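Local atomic coordinates of probable mannosyltransferase KTR4 (Saccharomyces cerevisiae, PDB entry 5A07), a protein that belongs to a mannosyltransferase family of the GT-A clan and holds guanosine-5'-diphosphate and a manganese ion in its pocket. Residues Phe79-Ser85 and Trp373-Ile377; Glu127-Lys132 and Leu158-Arg162; Phe63-Leu69 and Asn299-Pro303; Tyr225-Trp229 and Val245-Asn250. All coordinates share one frame; numbering follows the deposited sequence.

Contact 1. Residues Phe79-Ser85 and Trp373-Ile377; sequences FLLQEIS and WFRDI
Arg375 reaches out from the turn after strand 371-373 to the end of helix 65-80, where Phe79, Gln82 and Ile84 receive it. Its CB meets the tip of Ile84, CD1, at 3.7 Å. The next carbon, CG, lies over the rim of the Trp373 ring in its own segment. The chain then bends at the third torsion (chi3 71°), which turns the guanidinium toward Phe79 and Gln82. NE donates to a water that in turn donates to Phe79 O. CZ has a carbon on each face. Phe79 CD2 sits over its centre, 3.5 Å from Arg375 CZ, and Ile84 CG2 is offset over the opposite face. NH1 donates to a second water, shared with Gln82 NE2. NH2 makes two direct bonds. The straighter one goes to Gln82 OE1 at 2.9 Å, lying in the guanidinium plane but meeting the amide oxygen from above its carbonyl plane. The other runs from Arg375 NH2 to Phe79 O at 3.0 Å and is more bent (136°).

Beside this, Leu80 CD2 touches the edge of the Trp373 ring at CH2, 3.9 Å away. Trp373 NE1 is bonded to Val259 O. A water joins Ser85 O to Asp376 OD2, which also bonds Tyr243.

Phe79 O also accepts from Gln82 N, on the face opposite Arg375 NH2. The contact thus sets a cation against neutral oxygens at a helix C-terminus, whose dipole would probably favour the positive charge.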
# COMPACT_ATOMS: atom_id res chain seq x y z
N PHE B 79 -19.50 -6.56 -3.02
CA PHE B 79 -18.41 -6.78 -3.94
C PHE B 79 -17.71 -8.11 -3.72
O PHE B 79 -17.41 -8.83 -4.67
CB PHE B 79 -17.42 -5.59 -3.93
CG PHE B 79 -17.85 -4.47 -4.84
CD1 PHE B 79 -18.98 -3.75 -4.55
CD2 PHE B 79 -17.15 -4.17 -5.99
CE1 PHE B 79 -19.46 -2.79 -5.43
CE2 PHE B 79 -17.57 -3.15 -6.84
CZ PHE B 79 -18.75 -2.48 -6.55
N LEU B 80 -17.39 -8.41 -2.48
CA LEU B 80 -16.61 -9.62 -2.18
C LEU B 80 -17.36 -10.90 -2.47
O LEU B 80 -16.73 -11.90 -2.88
CB LEU B 80 -16.11 -9.59 -0.76
CG LEU B 80 -14.76 -8.94 -0.52
CD1 LEU B 80 -13.60 -9.79 -1.07
CD2 LEU B 80 -14.66 -7.54 -1.13
N LEU B 81 -18.69 -10.87 -2.38
CA LEU B 81 -19.52 -12.03 -2.77
C LEU B 81 -19.89 -12.08 -4.19
O LEU B 81 -20.41 -13.07 -4.65
CB LEU B 81 -20.78 -12.20 -1.88
CG LEU B 81 -20.54 -12.24 -0.39
CD1 LEU B 81 -21.89 -12.43 0.32
CD2 LEU B 81 -19.53 -13.30 0.02
N GLN B 82 -19.45 -11.13 -5.00
CA GLN B 82 -19.68 -11.22 -6.48
C GLN B 82 -18.69 -12.22 -7.05
O GLN B 82 -17.49 -12.18 -6.75
CB GLN B 82 -19.45 -9.84 -7.09
CG GLN B 82 -19.52 -9.68 -8.59
CD GLN B 82 -19.10 -8.22 -9.05
OE1 GLN B 82 -19.04 -7.24 -8.27
NE2 GLN B 82 -18.76 -8.12 -10.31
N GLU B 83 -19.17 -13.12 -7.90
CA GLU B 83 -18.29 -14.05 -8.60
C GLU B 83 -17.38 -13.30 -9.57
O GLU B 83 -17.88 -12.61 -10.44
CB GLU B 83 -19.10 -15.08 -9.41
CG GLU B 83 -19.85 -15.99 -8.48
CD GLU B 83 -20.81 -16.92 -9.24
OE1 GLU B 83 -20.71 -17.06 -10.45
OE2 GLU B 83 -21.68 -17.48 -8.62
N ILE B 84 -16.08 -13.41 -9.41
CA ILE B 84 -15.14 -12.85 -10.36
C ILE B 84 -14.10 -13.88 -10.75
O ILE B 84 -14.01 -14.94 -10.15
CB ILE B 84 -14.42 -11.61 -9.75
CG1 ILE B 84 -13.52 -12.04 -8.58
CG2 ILE B 84 -15.42 -10.60 -9.28
CD1 ILE B 84 -12.65 -10.90 -8.04
N SER B 85 -13.34 -13.54 -11.77
CA SER B 85 -12.21 -14.36 -12.17
C SER B 85 -10.94 -13.56 -12.47
O SER B 85 -9.97 -13.66 -11.71
CB SER B 85 -12.54 -15.26 -13.34
OG SER B 85 -13.00 -14.44 -14.29
N TRP B 373 -7.57 -1.76 -7.81
CA TRP B 373 -7.88 -2.72 -6.74
C TRP B 373 -7.87 -4.15 -7.29
O TRP B 373 -8.75 -4.54 -8.09
CB TRP B 373 -9.24 -2.41 -6.10
CG TRP B 373 -9.65 -3.33 -5.01
CD1 TRP B 373 -8.83 -3.94 -4.15
CD2 TRP B 373 -10.95 -3.64 -4.60
NE1 TRP B 373 -9.52 -4.71 -3.26
CE2 TRP B 373 -10.84 -4.55 -3.53
CE3 TRP B 373 -12.23 -3.27 -5.04
CZ2 TRP B 373 -11.94 -5.06 -2.87
CZ3 TRP B 373 -13.30 -3.78 -4.42
CH2 TRP B 373 -13.17 -4.66 -3.33
N PHE B 374 -6.87 -4.94 -6.87
CA PHE B 374 -6.66 -6.29 -7.37
C PHE B 374 -7.60 -7.23 -6.63
O PHE B 374 -7.18 -8.01 -5.75
CB PHE B 374 -5.19 -6.73 -7.20
CG PHE B 374 -4.33 -6.37 -8.36
CD1 PHE B 374 -4.48 -7.01 -9.57
CD2 PHE B 374 -3.37 -5.34 -8.24
CE1 PHE B 374 -3.70 -6.63 -10.67
CE2 PHE B 374 -2.60 -5.00 -9.33
CZ PHE B 374 -2.76 -5.63 -10.55
N ARG B 375 -8.87 -7.17 -6.99
CA ARG B 375 -9.90 -7.96 -6.32
C ARG B 375 -9.56 -9.45 -6.38
O ARG B 375 -9.89 -10.21 -5.44
CB ARG B 375 -11.29 -7.69 -6.93
CG ARG B 375 -11.81 -6.29 -6.61
CD ARG B 375 -13.06 -6.00 -7.43
NE ARG B 375 -14.23 -6.78 -6.97
CZ ARG B 375 -15.42 -6.76 -7.58
NH1 ARG B 375 -15.64 -5.96 -8.65
NH2 ARG B 375 -16.39 -7.52 -7.13
N ASP B 376 -8.95 -9.87 -7.46
CA ASP B 376 -8.70 -11.27 -7.72
C ASP B 376 -7.52 -11.83 -6.93
O ASP B 376 -7.36 -13.08 -6.93
CB ASP B 376 -8.50 -11.56 -9.25
CG ASP B 376 -7.42 -10.66 -9.92
OD1 ASP B 376 -7.10 -9.50 -9.44
OD2 ASP B 376 -6.89 -11.05 -10.99
N ILE B 377 -6.69 -10.96 -6.34
CA ILE B 377 -5.50 -11.44 -5.61
C ILE B 377 -5.93 -11.74 -4.18
O ILE B 377 -6.00 -10.86 -3.32
CB ILE B 377 -4.28 -10.51 -5.72
CG1 ILE B 377 -3.90 -10.37 -7.18
CG2 ILE B 377 -3.17 -11.13 -4.86
CD1 ILE B 377 -2.69 -9.50 -7.42
O HOH W 1 -14.18 -8.80 -4.92
O HOH W 2 -17.61 -5.61 -10.66
O HOH W 3 -7.29 -13.65 -11.78

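Contact 2. Residues Glu127-Lys132 and Leu158-Arg162; sequences EEEYNK and LPKDR
Glu127 and Arg162 come at each other from opposite directions and meet with their flat groups nearly coplanar, 22° apart. The guanidinium grips side-on, one nitrogen to each carboxylate oxygen. Arg162 NH2 donates to Glu127 OE1 at 2.8 Å, on the syn lone pair of that oxygen. Arg162 NE donates to Glu127 OE2 at 3.0 Å, also from the syn side but somewhat out of the carboxylate plane. Both bonds are almost straight, so this salt bridge fixes the rotation of both groups. The bend of Glu127 at its second torsion (chi2 -74°) turns the carboxylate toward Arg162, whose own chain folds at chi2 and chi3 to bring NE and NH2 side-on.

Asn131 slides past Arg162 in the opposite direction, with its amide steeply inclined to the guanidinium. Its ND2 donates to Glu127 OE2 at 3.1 Å, from the face of the carboxylate opposite Arg162 NE. Tyr138 OH is a further partner of that oxygen, and Asn131 ND2 also bonds Tyr136 O. Leu158 crosses Glu127 at about a right angle and lays CD2 3.6 Å from Glu127 OE2. A water accepts from Arg162 NH2 and donates to Lys132 O.

The contact joins the end of helix 116-131, which has a wider pi-type turn here, to the loop between helix 148-156 and strand 164-168. The side chains of Asn131, Leu158 and Arg162 also touch Tyr138 of strand 138-142, the parallel neighbour of strand 164-168.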
# COMPACT_ATOMS: atom_id res chain seq x y z
N GLU B 127 5.01 -18.01 -5.52
CA GLU B 127 5.42 -18.84 -6.68
C GLU B 127 4.24 -19.74 -7.14
O GLU B 127 3.91 -19.84 -8.33
CB GLU B 127 6.61 -19.72 -6.30
CG GLU B 127 7.96 -18.99 -6.29
CD GLU B 127 8.50 -18.69 -7.68
OE1 GLU B 127 8.42 -19.61 -8.54
OE2 GLU B 127 9.04 -17.58 -7.93
N GLU B 128 3.64 -20.40 -6.17
CA GLU B 128 2.58 -21.37 -6.46
C GLU B 128 1.36 -20.68 -7.10
O GLU B 128 0.77 -21.21 -8.02
CB GLU B 128 2.16 -22.07 -5.18
CG GLU B 128 0.99 -23.09 -5.27
CD GLU B 128 1.19 -24.15 -6.38
OE1 GLU B 128 2.34 -24.43 -6.77
OE2 GLU B 128 0.21 -24.65 -6.95
N GLU B 129 0.99 -19.49 -6.63
CA GLU B 129 -0.21 -18.87 -7.13
C GLU B 129 0.05 -17.98 -8.35
O GLU B 129 -0.89 -17.61 -9.03
CB GLU B 129 -0.86 -18.00 -6.04
CG GLU B 129 -1.26 -18.77 -4.77
CD GLU B 129 -2.14 -20.05 -5.00
OE1 GLU B 129 -2.88 -20.12 -5.99
OE2 GLU B 129 -2.01 -21.04 -4.20
N TYR B 130 1.30 -17.61 -8.57
CA TYR B 130 1.65 -16.66 -9.64
C TYR B 130 2.98 -16.87 -10.35
O TYR B 130 3.04 -17.21 -11.57
CB TYR B 130 1.57 -15.21 -9.12
CG TYR B 130 2.00 -14.19 -10.19
CD1 TYR B 130 1.23 -13.99 -11.31
CD2 TYR B 130 3.18 -13.50 -10.10
CE1 TYR B 130 1.58 -13.11 -12.29
CE2 TYR B 130 3.59 -12.57 -11.11
CZ TYR B 130 2.77 -12.40 -12.20
OH TYR B 130 3.07 -11.49 -13.17
N ASN B 131 4.05 -16.68 -9.62
CA ASN B 131 5.33 -16.46 -10.25
C ASN B 131 5.98 -17.67 -10.92
O ASN B 131 6.83 -17.49 -11.74
CB ASN B 131 6.31 -15.78 -9.29
CG ASN B 131 7.38 -14.94 -10.03
OD1 ASN B 131 7.14 -14.38 -11.09
ND2 ASN B 131 8.62 -14.98 -9.50
N LYS B 132 5.55 -18.89 -10.60
CA LYS B 132 6.12 -20.06 -11.23
C LYS B 132 5.80 -20.04 -12.71
O LYS B 132 6.52 -20.64 -13.48
CB LYS B 132 5.61 -21.35 -10.61
CG LYS B 132 4.16 -21.69 -10.97
CD LYS B 132 3.69 -22.93 -10.24
CE LYS B 132 2.24 -23.25 -10.59
NZ LYS B 132 1.85 -24.43 -9.78
N LEU B 158 13.71 -22.11 -4.50
CA LEU B 158 13.30 -21.56 -5.78
C LEU B 158 13.83 -22.39 -6.90
O LEU B 158 14.85 -23.01 -6.74
CB LEU B 158 13.84 -20.13 -5.92
CG LEU B 158 13.05 -19.04 -5.16
CD1 LEU B 158 13.83 -17.71 -5.17
CD2 LEU B 158 11.66 -18.84 -5.74
N PRO B 159 13.20 -22.34 -8.07
CA PRO B 159 13.82 -23.03 -9.20
C PRO B 159 15.19 -22.50 -9.51
O PRO B 159 15.56 -21.33 -9.21
CB PRO B 159 12.90 -22.73 -10.36
CG PRO B 159 11.60 -22.44 -9.71
CD PRO B 159 11.90 -21.76 -8.42
N LYS B 160 16.00 -23.38 -10.10
CA LYS B 160 17.40 -23.03 -10.38
C LYS B 160 17.51 -21.82 -11.33
O LYS B 160 18.43 -21.03 -11.25
CB LYS B 160 18.08 -24.31 -10.93
CG LYS B 160 19.12 -24.19 -12.01
CD LYS B 160 19.29 -25.54 -12.72
CE LYS B 160 20.28 -25.39 -13.85
NZ LYS B 160 21.60 -25.14 -13.24
N ASP B 161 16.58 -21.65 -12.24
CA ASP B 161 16.67 -20.49 -13.17
C ASP B 161 16.12 -19.14 -12.60
O ASP B 161 16.15 -18.14 -13.28
CB ASP B 161 15.93 -20.81 -14.50
CG ASP B 161 14.46 -21.28 -14.29
OD1 ASP B 161 14.13 -21.78 -13.18
OD2 ASP B 161 13.64 -21.17 -15.23
N ARG B 162 15.55 -19.13 -11.40
CA ARG B 162 15.00 -17.91 -10.89
C ARG B 162 16.15 -17.01 -10.49
O ARG B 162 17.03 -17.37 -9.72
CB ARG B 162 14.13 -18.17 -9.66
CG ARG B 162 13.31 -16.96 -9.21
CD ARG B 162 12.15 -16.66 -10.17
NE ARG B 162 11.07 -17.63 -10.15
CZ ARG B 162 10.84 -18.56 -11.09
NH1 ARG B 162 11.61 -18.63 -12.19
NH2 ARG B 162 9.93 -19.47 -10.91
O HOH W 4 8.98 -21.71 -12.59

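Contact 3. Residues Phe63-Leu69 and Asn299-Pro303; sequences FDPNEVL and NSQNP
Phe63 lays its ring over the backbone of Ser300, and these two residues with Gln301 give up the most surface. Ser300 CA points at the face of the ring in a CH-pi contact, 4.0 Å from the centroid of Phe63. With CG between the backbone N and the carbonyl carbon (chi1 62°), the Phe63 ring is carried over Ser300. At the ring edge is Pro303 CG. Asn299 ND2 lies 3.7 Å from Phe63 CE2, with its amide almost perpendicular to the ring, and is bonded to Tyr58 O.

Ser300 O is buried and has no hydrogen-bond partner in the model. It is instead surrounded by carbon: Phe63 CD1, Val68 CG1 and Pro65 CA. The approach of Pro65 CA to Ser300 O, at 3.5 Å, is a CA-H...O contact. Ser300 OG turns to Asp298.

Gln301 presents its CD to Leu69 CD1 at 3.9 Å. Its amide is held by Asn72, Asn414 and Asn416. A water donates to both Gln301 O and Pro65 O. Pro65 CG also meets Pro303 CG at 3.8 Å.

The contact seats the start of helix 65-80 on the loop between helices 293-297 and 303-308. That start is a classic N-cap: Asp64 OD1 accepts from Asn66 N, and Pro65 opens the first turn.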
# COMPACT_ATOMS: atom_id res chain seq x y z
N PHE B 63 -25.25 12.03 10.15
CA PHE B 63 -24.92 10.60 9.95
C PHE B 63 -24.73 9.98 11.32
O PHE B 63 -24.38 10.68 12.25
CB PHE B 63 -23.66 10.43 9.07
CG PHE B 63 -22.39 11.03 9.66
CD1 PHE B 63 -21.58 10.27 10.49
CD2 PHE B 63 -22.01 12.30 9.34
CE1 PHE B 63 -20.42 10.81 11.00
CE2 PHE B 63 -20.87 12.86 9.86
CZ PHE B 63 -20.07 12.09 10.71
N ASP B 64 -24.99 8.68 11.44
CA ASP B 64 -24.66 7.89 12.62
C ASP B 64 -23.58 6.84 12.19
O ASP B 64 -23.88 6.01 11.31
CB ASP B 64 -25.90 7.15 13.08
CG ASP B 64 -25.63 6.19 14.26
OD1 ASP B 64 -24.49 6.01 14.72
OD2 ASP B 64 -26.62 5.60 14.73
N PRO B 65 -22.37 6.91 12.77
CA PRO B 65 -21.28 5.99 12.45
C PRO B 65 -21.63 4.52 12.52
O PRO B 65 -21.06 3.75 11.81
CB PRO B 65 -20.20 6.35 13.46
CG PRO B 65 -20.47 7.76 13.86
CD PRO B 65 -21.94 7.97 13.73
N ASN B 66 -22.58 4.12 13.35
CA ASN B 66 -23.00 2.73 13.38
C ASN B 66 -23.79 2.35 12.20
O ASN B 66 -23.68 1.23 11.73
CB ASN B 66 -23.84 2.40 14.62
CG ASN B 66 -23.06 2.58 15.89
OD1 ASN B 66 -21.96 2.11 16.03
ND2 ASN B 66 -23.66 3.27 16.82
N GLU B 67 -24.68 3.22 11.75
CA GLU B 67 -25.41 2.94 10.54
C GLU B 67 -24.48 3.00 9.33
O GLU B 67 -24.63 2.24 8.41
CB GLU B 67 -26.50 3.99 10.35
CG GLU B 67 -27.62 3.85 11.40
CD GLU B 67 -28.72 4.95 11.28
OE1 GLU B 67 -28.52 5.99 10.56
OE2 GLU B 67 -29.79 4.77 11.91
N VAL B 68 -23.59 3.96 9.33
CA VAL B 68 -22.58 4.07 8.25
C VAL B 68 -21.78 2.75 8.17
O VAL B 68 -21.59 2.17 7.09
CB VAL B 68 -21.64 5.26 8.57
CG1 VAL B 68 -20.44 5.24 7.64
CG2 VAL B 68 -22.38 6.56 8.36
N LEU B 69 -21.32 2.25 9.32
CA LEU B 69 -20.55 1.04 9.33
C LEU B 69 -21.39 -0.07 8.71
O LEU B 69 -20.92 -0.89 7.94
CB LEU B 69 -20.11 0.72 10.76
CG LEU B 69 -19.38 -0.62 10.87
CD1 LEU B 69 -18.08 -0.63 10.06
CD2 LEU B 69 -19.09 -0.94 12.34
N ASN B 299 -15.42 11.32 6.80
CA ASN B 299 -15.43 11.39 8.25
C ASN B 299 -16.54 10.58 8.83
O ASN B 299 -16.75 10.55 10.06
CB ASN B 299 -15.60 12.87 8.70
CG ASN B 299 -16.84 13.52 8.09
OD1 ASN B 299 -17.08 13.43 6.91
ND2 ASN B 299 -17.60 14.20 8.92
N SER B 300 -17.26 9.84 8.00
CA SER B 300 -18.49 9.23 8.46
C SER B 300 -18.43 7.92 9.24
O SER B 300 -19.38 7.61 9.99
CB SER B 300 -19.46 9.07 7.29
OG SER B 300 -18.99 8.21 6.27
N GLN B 301 -17.40 7.08 9.00
CA GLN B 301 -17.30 5.86 9.69
C GLN B 301 -16.51 5.99 10.96
O GLN B 301 -16.91 5.39 11.95
CB GLN B 301 -16.61 4.79 8.83
CG GLN B 301 -16.61 3.41 9.46
CD GLN B 301 -16.15 2.35 8.43
OE1 GLN B 301 -16.86 2.04 7.48
NE2 GLN B 301 -14.97 1.80 8.64
N ASN B 302 -15.40 6.72 10.93
CA ASN B 302 -14.51 6.98 12.08
C ASN B 302 -14.26 8.47 12.25
O ASN B 302 -13.16 8.97 12.02
CB ASN B 302 -13.16 6.28 11.93
CG ASN B 302 -13.28 4.81 12.02
OD1 ASN B 302 -13.82 4.29 12.98
ND2 ASN B 302 -12.92 4.14 10.99
N PRO B 303 -15.30 9.21 12.73
CA PRO B 303 -15.19 10.65 12.84
C PRO B 303 -14.10 11.09 13.82
O PRO B 303 -13.52 12.18 13.65
CB PRO B 303 -16.59 11.07 13.35
CG PRO B 303 -17.27 9.83 13.80
CD PRO B 303 -16.67 8.73 12.97
O HOH W 5 -18.44 3.23 12.37

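Contact 4. Residues Tyr225-Trp229 and Val245-Asn250; sequences YKYVW and VFQFMN
Tyr227 and Phe246 make the main aromatic contact. Their planes are near parallel, 16° apart, but the rings are slid apart and barely overlap, with centroids of Tyr227 and Phe246 separated by 5.6 Å. The side chains pass each other in opposite directions. What covers the Phe246 ring is the stem of the tyrosine: Tyr227 CB makes a CH-pi contact 3.9 Å from the Phe246 centroid. Trp229 N sits at the edge of the same ring. Phe246 O in turn lies over one face of the Tyr227 ring, toward its rim. Lys226 CG lies over the other face.

This is a helix laid on the central sheet of a GT-A fold. Strand 227-230 runs parallel to strand 105-110 and antiparallel to strand 322-325. The axes of the short segments 227-229 and 245-250 approach to 9.8 Å, their directions 134° apart. Just beyond the strand is Glu232, which binds the manganese ion and lines the guanosine-5'-diphosphate pocket.

Apolar contacts extend the patch. Phe246 CZ reaches Trp229 CB at 3.8 Å. Trp229 has CG anti to its backbone N (chi1 -177°) and swings CZ3 to within 3.9 Å of Val245 CG2. Met249 CB comes to 3.9 Å from Tyr227 CE1.

The polar part lies at the far end of the tyrosine. Tyr227 OH is 3.1 Å from Asn250 OD1, the ring and amide planes being almost perpendicular. Lys226 CE passes beside Asn250 OD1, while Lys226 NZ goes to salt bridges with Asp325 and Asp327.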
# COMPACT_ATOMS: atom_id res chain seq x y z
N TYR B 225 14.67 -1.25 -12.67
CA TYR B 225 13.25 -1.72 -12.74
C TYR B 225 12.29 -0.52 -12.78
O TYR B 225 12.52 0.47 -12.11
CB TYR B 225 12.93 -2.59 -11.54
CG TYR B 225 13.71 -3.87 -11.44
CD1 TYR B 225 13.60 -4.83 -12.38
CD2 TYR B 225 14.62 -4.04 -10.45
CE1 TYR B 225 14.30 -6.02 -12.28
CE2 TYR B 225 15.35 -5.19 -10.33
CZ TYR B 225 15.18 -6.19 -11.24
OH TYR B 225 15.93 -7.33 -11.10
N LYS B 226 11.16 -0.74 -13.47
CA LYS B 226 10.03 0.16 -13.46
C LYS B 226 8.96 -0.23 -12.41
O LYS B 226 8.27 0.65 -11.85
CB LYS B 226 9.39 0.17 -14.88
CG LYS B 226 8.17 1.08 -15.00
CD LYS B 226 7.73 1.20 -16.43
CE LYS B 226 6.40 1.92 -16.61
NZ LYS B 226 6.36 3.26 -16.00
N TYR B 227 8.84 -1.54 -12.13
CA TYR B 227 7.76 -2.05 -11.24
C TYR B 227 8.33 -2.86 -10.12
O TYR B 227 9.31 -3.61 -10.36
CB TYR B 227 6.85 -2.94 -12.01
CG TYR B 227 6.03 -2.26 -13.06
CD1 TYR B 227 4.93 -1.47 -12.71
CD2 TYR B 227 6.38 -2.34 -14.39
CE1 TYR B 227 4.19 -0.83 -13.65
CE2 TYR B 227 5.62 -1.69 -15.34
CZ TYR B 227 4.51 -0.95 -14.99
OH TYR B 227 3.74 -0.26 -15.96
N VAL B 228 7.67 -2.80 -8.96
CA VAL B 228 8.00 -3.69 -7.87
C VAL B 228 6.69 -4.30 -7.41
O VAL B 228 5.63 -3.64 -7.44
CB VAL B 228 8.73 -3.07 -6.65
CG1 VAL B 228 10.11 -2.43 -7.02
CG2 VAL B 228 7.89 -2.08 -5.99
N TRP B 229 6.76 -5.57 -7.02
CA TRP B 229 5.76 -6.21 -6.23
C TRP B 229 6.41 -6.35 -4.85
O TRP B 229 7.29 -7.20 -4.67
CB TRP B 229 5.44 -7.56 -6.89
CG TRP B 229 4.36 -8.37 -6.24
CD1 TRP B 229 4.10 -8.49 -4.90
CD2 TRP B 229 3.44 -9.23 -6.92
NE1 TRP B 229 3.01 -9.36 -4.70
CE2 TRP B 229 2.59 -9.82 -5.92
CE3 TRP B 229 3.25 -9.57 -8.26
CZ2 TRP B 229 1.58 -10.71 -6.25
CZ3 TRP B 229 2.20 -10.38 -8.59
CH2 TRP B 229 1.36 -10.95 -7.58
N VAL B 245 1.05 -9.63 -14.24
CA VAL B 245 0.51 -8.53 -13.48
C VAL B 245 1.18 -7.23 -13.82
O VAL B 245 0.52 -6.22 -14.02
CB VAL B 245 0.63 -8.84 -11.96
CG1 VAL B 245 0.31 -7.65 -11.09
CG2 VAL B 245 -0.33 -9.95 -11.59
N PHE B 246 2.49 -7.25 -13.93
CA PHE B 246 3.19 -6.02 -14.38
C PHE B 246 2.77 -5.59 -15.77
O PHE B 246 2.58 -4.39 -16.03
CB PHE B 246 4.71 -6.18 -14.32
CG PHE B 246 5.27 -6.48 -12.97
CD1 PHE B 246 4.85 -5.83 -11.85
CD2 PHE B 246 6.34 -7.33 -12.83
CE1 PHE B 246 5.44 -6.04 -10.63
CE2 PHE B 246 6.91 -7.57 -11.58
CZ PHE B 246 6.45 -6.91 -10.48
N GLN B 247 2.60 -6.52 -16.67
CA GLN B 247 2.16 -6.16 -18.05
C GLN B 247 0.72 -5.65 -18.03
O GLN B 247 0.39 -4.80 -18.83
CB GLN B 247 2.32 -7.33 -19.07
CG GLN B 247 3.77 -7.74 -19.29
CD GLN B 247 4.62 -6.73 -20.07
OE1 GLN B 247 4.41 -5.56 -19.98
NE2 GLN B 247 5.58 -7.23 -20.83
N PHE B 248 -0.15 -6.20 -17.16
CA PHE B 248 -1.47 -5.66 -17.00
C PHE B 248 -1.42 -4.22 -16.56
O PHE B 248 -2.12 -3.34 -17.12
CB PHE B 248 -2.29 -6.50 -16.02
CG PHE B 248 -3.52 -5.83 -15.55
CD1 PHE B 248 -4.67 -5.89 -16.30
CD2 PHE B 248 -3.51 -5.08 -14.37
CE1 PHE B 248 -5.83 -5.21 -15.92
CE2 PHE B 248 -4.68 -4.42 -13.94
CZ PHE B 248 -5.83 -4.46 -14.73
N MET B 249 -0.54 -3.92 -15.62
CA MET B 249 -0.41 -2.53 -15.12
C MET B 249 0.01 -1.59 -16.27
O MET B 249 -0.51 -0.48 -16.45
CB MET B 249 0.65 -2.40 -14.02
CG MET B 249 0.54 -3.25 -12.78
SD MET B 249 -0.86 -2.80 -11.86
CE MET B 249 -0.20 -1.35 -10.99
N ASN B 250 1.02 -2.02 -16.98
CA ASN B 250 1.57 -1.22 -18.04
C ASN B 250 0.56 -1.01 -19.17
O ASN B 250 0.32 0.13 -19.60
CB ASN B 250 2.81 -1.91 -18.61
CG ASN B 250 3.59 -0.99 -19.49
OD1 ASN B 250 4.25 -0.09 -19.03
ND2 ASN B 250 3.42 -1.15 -20.76

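From the N terminus, helix 65-80 opens two long loops: contact 3 at its start and contact 1 at its end. Contact 2 then closes a short loop by joining helix 116-131 to the chain ahead of strand 164-168. Contact 4 follows in series and ties strand 227-230 to helix 245-251. Contact 3 closes at 299-303 and contact 1 at 373-377, so these two cross, and contacts 2 and 4 nest inside both. Contact 4 touches two others: Phe374 of contact 1 packs on Val245 and Met249, and Tyr130 of contact 2 reaches Val245 and Trp229. Contact 3 touches none of the others; contact 1, which shares helix 65-80, is about 12 Å away between nearest atoms.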